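Local coordinates for heparin binding protein (PDB 1A7S) that binds heparin, kills many Gram-negative bacteria, probably through affinity for their lipopolysaccharide, and attracts monocytes and fibroblasts as a neutrophil-granule serine protease homologue, at residues A57-R62 against S138-F143; A16-Q21 against S51-G56; W128-S133 against G169-D174; R8-P13 against L101-T106. All blocks are in the same frame, centred on the assembly; numbering follows the deposited sequence. Where two conformers were deposited one is given.

Interaction 1: residues A57-R62 against S138-F143; sequences AYDLRR and SRFPRF. With NAG (2-acetamido-2-deoxy-beta-D-glucopyranose), chain B.
A salt-bridge network centred on an Asx turn joins Asp59 to Arg139. The guanidinium comes in side-on: Arg139 NE meets Asp59 OD1 at 2.9 Å in a nearly straight bond (174°), while Arg139 NH2 reaches the syn lone pair of Asp59 OD2, also at 2.9 Å but more bent. Carboxylate and guanidinium planes stand 52° apart, so the fork is twisted. OD1 is gripped twice, because the backbone N of Arg61 reaches it from the opposite face and closes the Asx turn. Arg61 CD lies over the centre of one guanidinium face, 3.7 Å from Arg139 CZ. Arg62 NH2 comes within 3.5 Å of Arg139 NH2, a like-charge approach that Asp59 probably eases, Arg62 making just a long salt bridge to OD2. In the two-barrel chymotrypsin fold, this ties the loop leaving strand 51-55 of one barrel to the run into strand 142-148 of the other. Leu60 N adds a 2.8 Å bond to Arg139 O. CG anti to the backbone N (chi1 178°) sets the Tyr58 ring beside Phe140 and Pro141: CE2 is 3.6 Å from Phe140 CD1, the rings oblique, and CE1 is equally close to Pro141 CD. The Tyr58 hydroxyl bonds to Ala7 O.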
loop_
_atom_site.group_PDB
_atom_site.type_symbol
_atom_site.label_atom_id
_atom_site.label_comp_id
_atom_site.label_asym_id
_atom_site.label_seq_id
_atom_site.Cartn_x
_atom_site.Cartn_y
_atom_site.Cartn_z
ATOM N N ALA A 57 11.284 6.718 4.828
ATOM C CA ALA A 57 11.716 7.615 3.777
ATOM C C ALA A 57 10.815 8.830 3.651
ATOM O O ALA A 57 9.627 8.774 3.957
ATOM C CB ALA A 57 11.716 6.881 2.454
ATOM N N TYR A 58 11.389 9.904 3.110
ATOM C CA TYR A 58 10.620 11.085 2.735
ATOM C C TYR A 58 10.909 11.391 1.269
ATOM O O TYR A 58 9.991 11.254 0.414
ATOM C CB TYR A 58 10.892 12.267 3.640
ATOM C CG TYR A 58 10.167 13.533 3.270
ATOM C CD1 TYR A 58 8.783 13.508 3.307
ATOM C CD2 TYR A 58 10.840 14.664 2.866
ATOM C CE1 TYR A 58 8.026 14.562 2.990
ATOM C CE2 TYR A 58 10.025 15.820 2.519
ATOM C CZ TYR A 58 8.651 15.689 2.574
ATOM O OH TYR A 58 7.833 16.822 2.273
ATOM N N ASP A 59 12.104 11.860 0.972
ATOM C CA ASP A 59 12.537 12.138 -0.421
ATOM C C ASP A 59 13.303 10.941 -0.950
ATOM O O ASP A 59 14.368 10.565 -0.455
ATOM C CB ASP A 59 13.482 13.386 -0.340
ATOM C CG ASP A 59 14.069 13.791 -1.641
ATOM O OD1 ASP A 59 13.856 13.098 -2.687
ATOM O OD2 ASP A 59 14.739 14.852 -1.662
ATOM N N LEU A 60 12.739 10.257 -1.940
ATOM C CA LEU A 60 13.325 9.078 -2.464
ATOM C C LEU A 60 14.793 9.273 -2.896
ATOM O O LEU A 60 15.544 8.307 -2.878
ATOM C CB LEU A 60 12.548 8.552 -3.690
ATOM C CG LEU A 60 11.185 7.981 -3.469
ATOM C CD1 LEU A 60 10.509 7.564 -4.736
ATOM C CD2 LEU A 60 11.196 6.847 -2.441
ATOM N N ARG A 61 15.162 10.460 -3.322
ATOM C CA ARG A 61 16.480 10.725 -3.831
ATOM C C ARG A 61 17.485 11.116 -2.758
ATOM O O ARG A 61 18.673 11.344 -3.114
ATOM C CB ARG A 61 16.464 11.788 -4.932
ATOM C CG ARG A 61 15.545 11.429 -6.090
ATOM C CD ARG A 61 15.537 12.530 -7.174
ATOM N NE ARG A 61 16.738 12.417 -7.994
ATOM C CZ ARG A 61 16.793 11.883 -9.209
ATOM N NH1 ARG A 61 15.710 11.659 -9.938
ATOM N NH2 ARG A 61 17.987 11.722 -9.756
ATOM N N ARG A 62 17.138 11.055 -1.507
ATOM C CA ARG A 62 18.013 11.487 -0.390
ATOM C C ARG A 62 18.292 10.293 0.495
ATOM O O ARG A 62 17.471 9.438 0.753
ATOM C CB ARG A 62 17.328 12.616 0.378
ATOM C CG ARG A 62 18.224 13.462 1.275
ATOM C CD ARG A 62 19.130 14.408 0.550
ATOM N NE ARG A 62 18.335 15.412 -0.163
ATOM C CZ ARG A 62 18.808 16.205 -1.116
ATOM N NH1 ARG A 62 20.072 16.156 -1.503
ATOM N NH2 ARG A 62 17.949 17.018 -1.766
ATOM N N SER A 138 7.069 10.677 -8.121
ATOM C CA SER A 138 7.319 11.845 -7.304
ATOM C C SER A 138 8.381 11.515 -6.269
ATOM O O SER A 138 8.303 10.492 -5.570
ATOM C CB SER A 138 6.000 12.211 -6.561
ATOM O OG SER A 138 6.288 13.241 -5.628
ATOM N N ARG A 139 9.404 12.368 -6.154
ATOM C CA ARG A 139 10.434 12.101 -5.129
ATOM C C ARG A 139 9.920 12.261 -3.720
ATOM O O ARG A 139 10.410 11.635 -2.796
ATOM C CB ARG A 139 11.695 12.959 -5.362
ATOM C CG ARG A 139 11.495 14.459 -5.104
ATOM C CD ARG A 139 12.690 15.270 -5.617
ATOM N NE ARG A 139 13.883 14.991 -4.848
ATOM C CZ ARG A 139 15.080 15.563 -5.055
ATOM N NH1 ARG A 139 15.299 16.193 -6.221
ATOM N NH2 ARG A 139 16.021 15.423 -4.212
ATOM N N PHE A 140 8.914 13.118 -3.556
ATOM C CA PHE A 140 8.266 13.304 -2.231
ATOM C C PHE A 140 6.990 12.502 -2.192
ATOM O O PHE A 140 6.299 12.289 -3.216
ATOM C CB PHE A 140 7.960 14.795 -2.020
ATOM C CG PHE A 140 9.184 15.689 -2.044
ATOM C CD1 PHE A 140 10.172 15.577 -1.116
ATOM C CD2 PHE A 140 9.356 16.589 -3.074
ATOM C CE1 PHE A 140 11.283 16.410 -1.156
ATOM C CE2 PHE A 140 10.491 17.373 -3.155
ATOM C CZ PHE A 140 11.443 17.304 -2.192
ATOM N N PRO A 141 6.541 12.061 -1.028
ATOM C CA PRO A 141 5.262 11.408 -0.943
ATOM C C PRO A 141 4.137 12.460 -1.198
ATOM O O PRO A 141 4.334 13.614 -0.854
ATOM C CB PRO A 141 5.187 10.840 0.470
ATOM C CG PRO A 141 6.444 11.281 1.150
ATOM C CD PRO A 141 7.031 12.411 0.317
ATOM N N ARG A 142 3.089 12.003 -1.826
ATOM C CA ARG A 142 1.905 12.866 -2.070
ATOM C C ARG A 142 0.693 12.116 -1.527
ATOM O O ARG A 142 0.723 10.902 -1.425
ATOM C CB ARG A 142 1.799 13.243 -3.535
ATOM C CG ARG A 142 3.013 13.942 -4.084
ATOM C CD ARG A 142 2.816 14.401 -5.501
ATOM N NE ARG A 142 1.905 15.557 -5.564
ATOM C CZ ARG A 142 2.229 16.809 -5.340
ATOM N NH1 ARG A 142 3.423 17.244 -5.019
ATOM N NH2 ARG A 142 1.215 17.734 -5.407
ATOM N N PHE A 143 -0.397 12.845 -1.258
ATOM C CA PHE A 143 -1.596 12.262 -0.719
ATOM C C PHE A 143 -2.824 12.934 -1.251
ATOM O O PHE A 143 -2.834 14.126 -1.618
ATOM C CB PHE A 143 -1.559 12.221 0.810
ATOM C CG PHE A 143 -1.742 13.582 1.444
ATOM C CD1 PHE A 143 -0.705 14.500 1.481
ATOM C CD2 PHE A 143 -2.956 13.951 1.991
ATOM C CE1 PHE A 143 -0.885 15.794 1.948
ATOM C CE2 PHE A 143 -3.091 15.225 2.533
ATOM C CZ PHE A 143 -2.047 16.133 2.483
HETATM C C1 NAG B . -8.831 16.586 2.842
HETATM C C2 NAG B . -8.131 17.865 2.269
HETATM C C3 NAG B . -7.986 18.871 3.398
HETATM C C4 NAG B . -9.472 19.200 3.871
HETATM C C5 NAG B . -9.955 17.864 4.484
HETATM C C6 NAG B . -11.419 17.881 4.845
HETATM C C7 NAG B . -6.412 17.349 0.545
HETATM C C8 NAG B . -5.054 16.812 0.231
HETATM N N2 NAG B . -6.747 17.490 1.851
HETATM O O3 NAG B . -7.485 20.065 2.893
HETATM O O4 NAG B . -9.256 20.162 4.953
HETATM O O5 NAG B . -10.122 16.960 3.369
HETATM O O6 NAG B . -12.125 18.730 3.982
HETATM O O7 NAG B . -7.214 17.594 -0.296
#

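Interaction 2: residues A16-Q21 against S51-G56; sequences ASIQNQ and STVVLG. With EOH (ethanol), chain J; EOH (ethanol), chain E.
Ser17 pairs with Val54, and Gln19 with Thr52, where strands 15-20 and 51-55 run antiparallel and close the six-stranded barrel of the N-terminal half. Both are hydrogen-bonded pairs, each with two backbone bonds; Ser17 N to Val54 O is 2.9 Å and almost straight (176°), and Val54 N returns a bond of 2.8 Å to Ser17 O. Ile18 and Val53 form the non-hydrogen-bonded pair between them.

The tightly packed face is apolar. Ala16 CB touches Leu55 CD2 at 3.7 Å. Ile18 lies alongside Val53, both pointing the same way, and their tips CD1 and CG2 are 4.1 Å apart. Leu93 covers both of these side chains and Phe25 also packs on Ile18, so this face belongs to the barrel interior.

The other face carries polar groups and bound small molecules. Gln19 stretches out beyond CG, and its amide carbon CD rests 3.7 Å from Val54 CG2. Its OE1 accepts from Ser17 OG on an in-plane lone pair, while Ser17 OG is also bonded to His24. An ethanol, probably from the crystallisation liquor, sits against Gln19, Thr52 and Val54, its oxygen 2.9 Å from Gln19 NE2. Thr52 OG1, set between the backbone N and carbonyl carbon (chi1 62°), also meets a water at 2.8 Å; that water gives Gln19 O a weak bond.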
loop_
_atom_site.group_PDB
_atom_site.type_symbol
_atom_site.label_atom_id
_atom_site.label_comp_id
_atom_site.label_asym_id
_atom_site.label_seq_id
_atom_site.Cartn_x
_atom_site.Cartn_y
_atom_site.Cartn_z
ATOM N N ALA A 16 5.842 2.248 3.231
ATOM C CA ALA A 16 7.035 1.608 2.691
ATOM C C ALA A 16 7.215 1.971 1.236
ATOM O O ALA A 16 6.250 2.122 0.505
ATOM C CB ALA A 16 6.829 0.078 2.776
ATOM N N SER A 17 8.471 2.036 0.832
ATOM C CA SER A 17 8.924 2.108 -0.553
ATOM C C SER A 17 9.562 0.750 -0.866
ATOM O O SER A 17 10.480 0.350 -0.183
ATOM C CB SER A 17 9.907 3.246 -0.741
ATOM O OG SER A 17 10.526 3.170 -2.005
ATOM N N ILE A 18 9.048 0.048 -1.858
ATOM C CA ILE A 18 9.572 -1.240 -2.324
ATOM C C ILE A 18 10.394 -0.962 -3.578
ATOM O O ILE A 18 9.918 -0.328 -4.530
ATOM C CB ILE A 18 8.433 -2.238 -2.595
ATOM C CG1 ILE A 18 7.324 -2.228 -1.582
ATOM C CG2 ILE A 18 9.069 -3.604 -2.732
ATOM C CD1 ILE A 18 7.552 -2.434 -0.190
ATOM N N GLN A 19 11.646 -1.408 -3.530
ATOM C CA GLN A 19 12.646 -0.994 -4.511
ATOM C C GLN A 19 13.316 -2.180 -5.148
ATOM O O GLN A 19 13.556 -3.222 -4.509
ATOM C CB GLN A 19 13.691 -0.083 -3.810
ATOM C CG GLN A 19 13.030 1.127 -3.174
ATOM C CD GLN A 19 13.937 2.243 -2.724
ATOM O OE1 GLN A 19 13.426 3.330 -2.316
ATOM N NE2 GLN A 19 15.204 2.043 -2.787
ATOM N N ASN A 20 13.679 -2.012 -6.424
ATOM C CA ASN A 20 14.380 -3.004 -7.234
ATOM C C ASN A 20 15.672 -2.330 -7.709
ATOM O O ASN A 20 15.601 -1.340 -8.483
ATOM C CB ASN A 20 13.491 -3.394 -8.422
ATOM C CG ASN A 20 14.063 -4.307 -9.425
ATOM O OD1 ASN A 20 15.249 -4.628 -9.455
ATOM N ND2 ASN A 20 13.261 -4.711 -10.410
ATOM N N GLN A 21 16.793 -2.787 -7.178
ATOM C CA GLN A 21 18.082 -2.120 -7.472
ATOM C C GLN A 21 17.981 -0.614 -7.200
ATOM O O GLN A 21 18.515 0.214 -7.957
ATOM C CB GLN A 21 18.517 -2.379 -8.902
ATOM C CG GLN A 21 18.700 -3.881 -9.193
ATOM C CD GLN A 21 19.747 -4.520 -8.334
ATOM O OE1 GLN A 21 20.732 -3.947 -7.965
ATOM N NE2 GLN A 21 19.449 -5.813 -8.054
ATOM N N SER A 51 14.188 -7.591 -4.250
ATOM C CA SER A 51 13.753 -6.292 -3.928
ATOM C C SER A 51 14.082 -5.992 -2.455
ATOM O O SER A 51 14.234 -6.916 -1.659
ATOM C CB SER A 51 12.177 -6.183 -4.052
ATOM O OG SER A 51 11.871 -6.383 -5.474
ATOM N N THR A 52 14.129 -4.696 -2.166
ATOM C CA THR A 52 14.299 -4.215 -0.826
ATOM C C THR A 52 13.123 -3.373 -0.365
ATOM O O THR A 52 12.285 -2.985 -1.185
ATOM C CB THR A 52 15.568 -3.351 -0.670
ATOM O OG1 THR A 52 15.460 -2.238 -1.485
ATOM C CG2 THR A 52 16.800 -4.208 -0.988
ATOM N N VAL A 53 13.040 -3.191 0.956
ATOM C CA VAL A 53 11.978 -2.434 1.584
ATOM C C VAL A 53 12.602 -1.279 2.349
ATOM O O VAL A 53 13.462 -1.537 3.176
ATOM C CB VAL A 53 11.123 -3.281 2.557
ATOM C CG1 VAL A 53 10.094 -2.419 3.266
ATOM C CG2 VAL A 53 10.484 -4.439 1.807
ATOM N N VAL A 54 12.172 -0.063 2.068
ATOM C CA VAL A 54 12.630 1.112 2.751
ATOM C C VAL A 54 11.502 1.736 3.556
ATOM O O VAL A 54 10.456 2.080 3.005
ATOM C CB VAL A 54 13.185 2.159 1.751
ATOM C CG1 VAL A 54 13.773 3.352 2.514
ATOM C CG2 VAL A 54 14.250 1.555 0.874
ATOM N N LEU A 55 11.717 1.848 4.854
ATOM C CA LEU A 55 10.811 2.517 5.791
ATOM C C LEU A 55 11.422 3.833 6.241
ATOM O O LEU A 55 12.661 3.973 6.230
ATOM C CB LEU A 55 10.572 1.620 6.996
ATOM C CG LEU A 55 10.059 0.197 6.723
ATOM C CD1 LEU A 55 9.809 -0.496 8.070
ATOM C CD2 LEU A 55 8.824 0.231 5.878
ATOM N N GLY A 56 10.632 4.767 6.701
ATOM C CA GLY A 56 11.131 6.028 7.177
ATOM C C GLY A 56 11.589 6.998 6.100
ATOM O O GLY A 56 12.203 8.011 6.428
HETATM C C1 EOH J . 17.306 1.500 -0.706
HETATM C C2 EOH J . 17.840 1.431 0.728
HETATM O O EOH J . 16.800 0.197 -1.134
HETATM C C1 EOH E . 9.127 10.675 6.378
HETATM C C2 EOH E . 8.152 10.619 5.347
HETATM O O EOH E . 10.372 10.211 6.856
HETATM O O HOH W 1 16.638 -2.247 -4.010
#

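Interaction 3: residues W128-S133 against G169-D174; sequences WGSQRS and GICNGD. With EOH (ethanol), chain L; EOH (ethanol), chain K.
Gly129 meets Asp174, which lies in the loop 169-174 that matches, in this protease homologue, the active-site loop of the chymotrypsin family. Gly129 N donates to Asp174 OD1 at 2.8 Å, arriving from above the carboxylate plane (42° out of it). The other oxygen, OD2, takes Cys171 N on its anti lone pair and also bonds to the N-terminal Ile1 N, the pairing that goes with the activated form of these proteases. A type II turn from Cys171 to Asp174 brings the carboxylate within reach of Cys171 N. The purely backbone bond runs from Ser130 N to Asn172 O, 2.8 Å, and Gly129 CA presses to 3.0 Å from the same oxygen.

Cys171, disulfide-bonded to Cys196, points at the other loop and puts SG 3.1 Å from Ser130 OG and 3.3 Å from Arg132 C. Ser130 OG lies between its backbone N and carbonyl carbon (chi1 63°) and donates to Arg132 O at 2.9 Å from above the carbonyl plane (54° out of it).

Two waters bridge the ends: one accepts from Trp128 N and donates to Gly173 O, the other joins Ser133 OG to Asn172 ND2, while Asn172 OD1 accepts from Gly134 N.

Both loops belong to the C-terminal barrel, one leaving strand 122-127 and the other leading to strand 178-181, while the Trp128 ring packs on Leu15 and Ser17 of strand 15-20 in the N-terminal barrel.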
loop_
_atom_site.group_PDB
_atom_site.type_symbol
_atom_site.label_atom_id
_atom_site.label_comp_id
_atom_site.label_asym_id
_atom_site.label_seq_id
_atom_site.Cartn_x
_atom_site.Cartn_y
_atom_site.Cartn_z
ATOM N N TRP A 128 4.390 7.555 -3.591
ATOM C CA TRP A 128 5.416 8.204 -4.392
ATOM C C TRP A 128 5.141 8.038 -5.888
ATOM O O TRP A 128 6.030 8.303 -6.721
ATOM C CB TRP A 128 6.785 7.695 -4.045
ATOM C CG TRP A 128 7.341 8.100 -2.717
ATOM C CD1 TRP A 128 8.051 9.252 -2.496
ATOM C CD2 TRP A 128 7.292 7.420 -1.474
ATOM N NE1 TRP A 128 8.453 9.306 -1.190
ATOM C CE2 TRP A 128 8.006 8.202 -0.535
ATOM C CE3 TRP A 128 6.695 6.218 -1.043
ATOM C CZ2 TRP A 128 8.137 7.819 0.795
ATOM C CZ3 TRP A 128 6.868 5.836 0.275
ATOM C CH2 TRP A 128 7.593 6.645 1.163
ATOM N N GLY A 129 3.939 7.590 -6.257
ATOM C CA GLY A 129 3.643 7.336 -7.655
ATOM C C GLY A 129 3.583 8.536 -8.515
ATOM O O GLY A 129 3.680 9.696 -8.083
ATOM N N SER A 130 3.448 8.290 -9.838
ATOM C CA SER A 130 3.367 9.361 -10.814
ATOM C C SER A 130 2.029 10.108 -10.751
ATOM O O SER A 130 1.114 9.746 -10.007
ATOM C CB SER A 130 3.496 8.742 -12.221
ATOM O OG SER A 130 2.400 7.863 -12.471
ATOM N N GLN A 131 1.925 11.123 -11.572
ATOM C CA GLN A 131 0.750 11.989 -11.739
ATOM C C GLN A 131 -0.057 11.670 -12.969
ATOM O O GLN A 131 -1.154 12.192 -13.179
ATOM C CB GLN A 131 1.016 13.454 -11.614
ATOM C CG GLN A 131 1.441 13.943 -10.219
ATOM C CD GLN A 131 2.704 13.297 -9.740
ATOM O OE1 GLN A 131 3.746 13.508 -10.347
ATOM N NE2 GLN A 131 2.640 12.441 -8.724
ATOM N N ARG A 132 0.481 10.852 -13.854
ATOM C CA ARG A 132 -0.146 10.440 -15.072
ATOM C C ARG A 132 0.451 9.084 -15.474
ATOM O O ARG A 132 1.608 8.790 -15.142
ATOM C CB ARG A 132 0.031 11.456 -16.199
ATOM C CG ARG A 132 1.411 11.683 -16.668
ATOM C CD ARG A 132 1.583 12.652 -17.840
ATOM N NE ARG A 132 2.966 12.709 -18.263
ATOM C CZ ARG A 132 3.599 11.844 -19.030
ATOM N NH1 ARG A 132 2.903 10.939 -19.737
ATOM N NH2 ARG A 132 4.898 11.966 -19.199
ATOM N N SER A 133 -0.305 8.304 -16.194
ATOM C CA SER A 133 0.213 7.009 -16.651
ATOM C C SER A 133 1.423 7.283 -17.537
ATOM O O SER A 133 1.384 8.082 -18.422
ATOM C CB SER A 133 -0.953 6.377 -17.473
ATOM O OG SER A 133 -0.370 5.207 -18.098
ATOM N N GLY A 169 -6.248 10.200 -7.444
ATOM C CA GLY A 169 -6.134 8.815 -7.021
ATOM C C GLY A 169 -4.767 8.245 -7.330
ATOM O O GLY A 169 -3.767 8.975 -7.452
ATOM N N ILE A 170 -4.672 6.944 -7.428
ATOM C CA ILE A 170 -3.417 6.232 -7.580
ATOM C C ILE A 170 -2.883 6.261 -8.965
ATOM O O ILE A 170 -3.620 6.451 -9.958
ATOM C CB ILE A 170 -3.563 4.779 -7.062
ATOM C CG1 ILE A 170 -4.481 3.942 -7.932
ATOM C CG2 ILE A 170 -3.996 4.761 -5.584
ATOM C CD1 ILE A 170 -4.706 2.487 -7.490
ATOM N N CYS A 171 -1.612 6.039 -9.129
ATOM C CA CYS A 171 -1.000 5.922 -10.426
ATOM C C CYS A 171 0.191 5.006 -10.401
ATOM O O CYS A 171 0.430 4.279 -9.403
ATOM C CB CYS A 171 -0.780 7.285 -11.057
ATOM S SG CYS A 171 -0.662 7.378 -12.856
ATOM N N ASN A 172 1.017 4.957 -11.412
ATOM C CA ASN A 172 2.182 4.083 -11.464
ATOM C C ASN A 172 3.068 4.345 -10.266
ATOM O O ASN A 172 3.386 5.463 -9.949
ATOM C CB ASN A 172 2.975 4.378 -12.746
ATOM C CG ASN A 172 2.244 4.499 -14.017
ATOM O OD1 ASN A 172 2.633 5.186 -14.915
ATOM N ND2 ASN A 172 1.131 3.778 -14.195
ATOM N N GLY A 173 3.462 3.260 -9.544
ATOM C CA GLY A 173 4.321 3.399 -8.374
ATOM C C GLY A 173 3.550 3.401 -7.081
ATOM O O GLY A 173 4.139 3.335 -5.973
ATOM N N ASP A 174 2.237 3.570 -7.142
ATOM C CA ASP A 174 1.385 3.501 -5.952
ATOM C C ASP A 174 0.864 2.113 -5.674
ATOM O O ASP A 174 0.172 1.937 -4.646
ATOM C CB ASP A 174 0.250 4.492 -6.045
ATOM C CG ASP A 174 0.726 5.936 -6.066
ATOM O OD1 ASP A 174 1.648 6.290 -5.294
ATOM O OD2 ASP A 174 0.153 6.712 -6.919
HETATM C C1 EOH L . -1.808 2.725 -11.656
HETATM C C2 EOH L . -3.229 3.019 -11.397
HETATM O O EOH L . -1.338 3.255 -12.946
HETATM C C1 EOH K . 6.100 13.533 -16.148
HETATM C C2 EOH K . 7.051 12.907 -17.153
HETATM O O EOH K . 4.742 13.542 -16.670
HETATM O O HOH W 2 4.287 4.674 -3.401
HETATM O O HOH W 3 0.932 3.049 -17.146
#

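Interaction 4: residues R8-P13 against L101-T106; sequences RPRQFP and LTSSVT
The guanidinium of Arg10 has the carbonyl oxygen of Ser103 at its edge, near its plane, but Arg10 CD comes closer, 3.5 Å from Ser103 O and equally close to Ser104 OG, which is itself bonded to Ser67 OG. The Phe12 ring carries Gln11 CG over one face, offset toward the rim, and meets the Phe143 ring obliquely. Arg10 sits in a type II turn from Arg8 to Gln11; the Gln11 side chain folds back across the turn, OE1 accepting from Arg8 N at 2.9 Å.

Within the chymotrypsin-like fold the loop 8-13 leads from strand 5-6 to strand 15-20, and its partner lies on the connection between the barrels. Pro13 has the largest share of the packing. Its CG lies 3.3 Å from Thr106 OG1, which is held between the backbone N and carbonyl carbon (chi1 64°), and Thr106 CG2 lies against the proline ring. The one hydrogen bond across the contact is Thr106 N to Pro13 O, 3.1 Å, with the donor 65° above the carbonyl plane. Val105 CA adds a C-H...O contact of 3.3 Å to the same oxygen. The partner bends in a type I turn from Thr102 to Val105, with an ST turn where Thr102 OG1 accepts from Ser104 N.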
loop_
_atom_site.group_PDB
_atom_site.type_symbol
_atom_site.label_atom_id
_atom_site.label_comp_id
_atom_site.label_asym_id
_atom_site.label_seq_id
_atom_site.Cartn_x
_atom_site.Cartn_y
_atom_site.Cartn_z
ATOM N N ARG A 8 4.114 15.982 4.244
ATOM C CA ARG A 8 5.155 16.434 5.117
ATOM C C ARG A 8 5.933 15.250 5.671
ATOM O O ARG A 8 5.452 14.126 5.706
ATOM C CB ARG A 8 4.501 17.217 6.278
ATOM C CG ARG A 8 3.932 18.543 5.652
ATOM C CD ARG A 8 3.192 19.372 6.545
ATOM N NE ARG A 8 4.051 20.043 7.551
ATOM C CZ ARG A 8 3.607 21.002 8.309
ATOM N NH1 ARG A 8 2.391 21.520 8.134
ATOM N NH2 ARG A 8 4.335 21.370 9.336
ATOM N N PRO A 9 7.182 15.508 6.137
ATOM C CA PRO A 9 7.941 14.405 6.716
ATOM C C PRO A 9 7.148 13.786 7.871
ATOM O O PRO A 9 6.584 14.481 8.692
ATOM C CB PRO A 9 9.223 15.069 7.194
ATOM C CG PRO A 9 9.401 16.227 6.276
ATOM C CD PRO A 9 7.977 16.732 6.027
ATOM N N ARG A 10 7.085 12.497 7.922
ATOM C CA ARG A 10 6.475 11.663 8.957
ATOM C C ARG A 10 4.987 11.768 8.935
ATOM O O ARG A 10 4.353 11.244 9.876
ATOM C CB ARG A 10 7.047 12.000 10.349
ATOM C CG ARG A 10 8.530 12.201 10.400
ATOM C CD ARG A 10 9.049 12.304 11.806
ATOM N NE ARG A 10 8.400 13.311 12.625
ATOM C CZ ARG A 10 8.719 14.628 12.661
ATOM N NH1 ARG A 10 9.698 15.099 11.922
ATOM N NH2 ARG A 10 8.079 15.417 13.490
ATOM N N GLN A 11 4.379 12.355 7.901
ATOM C CA GLN A 11 2.909 12.445 7.895
ATOM C C GLN A 11 2.299 11.036 7.759
ATOM O O GLN A 11 1.219 10.821 8.320
ATOM C CB GLN A 11 2.455 13.309 6.724
ATOM C CG GLN A 11 0.955 13.570 6.726
ATOM C CD GLN A 11 0.535 14.566 5.685
ATOM O OE1 GLN A 11 1.380 15.253 5.033
ATOM N NE2 GLN A 11 -0.748 14.642 5.376
ATOM N N PHE A 12 2.947 10.151 7.015
ATOM C CA PHE A 12 2.517 8.766 6.833
ATOM C C PHE A 12 3.629 7.815 7.190
ATOM O O PHE A 12 4.299 7.200 6.342
ATOM C CB PHE A 12 2.096 8.557 5.361
ATOM C CG PHE A 12 1.007 9.541 4.967
ATOM C CD1 PHE A 12 -0.293 9.368 5.306
ATOM C CD2 PHE A 12 1.291 10.669 4.218
ATOM C CE1 PHE A 12 -1.284 10.218 4.909
ATOM C CE2 PHE A 12 0.364 11.539 3.815
ATOM C CZ PHE A 12 -0.962 11.358 4.175
ATOM N N PRO A 13 3.893 7.692 8.512
ATOM C CA PRO A 13 5.141 7.023 8.944
ATOM C C PRO A 13 5.128 5.492 8.844
ATOM O O PRO A 13 6.164 4.859 9.063
ATOM C CB PRO A 13 5.325 7.519 10.356
ATOM C CG PRO A 13 3.971 7.858 10.855
ATOM C CD PRO A 13 3.162 8.273 9.665
ATOM N N LEU A 101 10.564 0.932 16.041
ATOM C CA LEU A 101 9.436 1.920 15.991
ATOM C C LEU A 101 10.032 3.244 16.428
ATOM O O LEU A 101 10.503 3.410 17.529
ATOM C CB LEU A 101 8.266 1.463 16.846
ATOM C CG LEU A 101 7.791 0.014 16.471
ATOM C CD1 LEU A 101 6.699 -0.410 17.386
ATOM C CD2 LEU A 101 7.409 -0.015 14.988
ATOM N N THR A 102 9.975 4.237 15.548
ATOM C CA THR A 102 10.545 5.541 15.758
ATOM C C THR A 102 9.523 6.577 15.327
ATOM O O THR A 102 8.466 6.257 14.840
ATOM C CB THR A 102 11.831 5.733 14.917
ATOM O OG1 THR A 102 11.414 5.740 13.540
ATOM C CG2 THR A 102 12.787 4.572 15.077
ATOM N N SER A 103 9.923 7.855 15.470
ATOM C CA SER A 103 8.973 8.893 15.013
ATOM C C SER A 103 8.765 8.812 13.510
ATOM O O SER A 103 7.744 9.340 13.007
ATOM C CB SER A 103 9.573 10.247 15.448
ATOM O OG SER A 103 10.830 10.427 14.835
ATOM N N SER A 104 9.650 8.151 12.766
ATOM C CA SER A 104 9.449 8.088 11.281
ATOM C C SER A 104 8.978 6.716 10.792
ATOM O O SER A 104 8.768 6.599 9.596
ATOM C CB SER A 104 10.800 8.398 10.582
ATOM O OG SER A 104 11.226 9.691 10.845
ATOM N N VAL A 105 8.874 5.755 11.694
ATOM C CA VAL A 105 8.490 4.376 11.321
ATOM C C VAL A 105 7.498 3.872 12.382
ATOM O O VAL A 105 7.841 3.648 13.554
ATOM C CB VAL A 105 9.697 3.467 11.237
ATOM C CG1 VAL A 105 9.263 2.017 10.967
ATOM C CG2 VAL A 105 10.682 3.911 10.145
ATOM N N THR A 106 6.258 3.662 11.935
ATOM C CA THR A 106 5.203 3.182 12.804
ATOM C C THR A 106 4.402 2.090 12.072
ATOM O O THR A 106 4.522 1.906 10.865
ATOM C CB THR A 106 4.171 4.356 13.092
ATOM O OG1 THR A 106 3.566 4.699 11.840
ATOM C CG2 THR A 106 4.800 5.499 13.767
#

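How the interactions relate
Interaction 2 is the buried one, two strands within the N-terminal barrel held by regular backbone bonds and apolar packing. Interaction 4 is a surface contact of loop and connection, with a proline giving the largest share. Interactions 1 and 3 are partly buried and rely on carboxylates: one takes an arginine from the other barrel's side, the other takes backbone N-H groups within the C-terminal barrel. Trp128 joins these last two, its NE1 bonded to Tyr58 O, and its ring also reaches strand 15-20 of interaction 2. Leu60 packs on Ser17, Tyr58 on Pro9, and Val105 on Leu55, whereas interactions 3 and 4 do not touch.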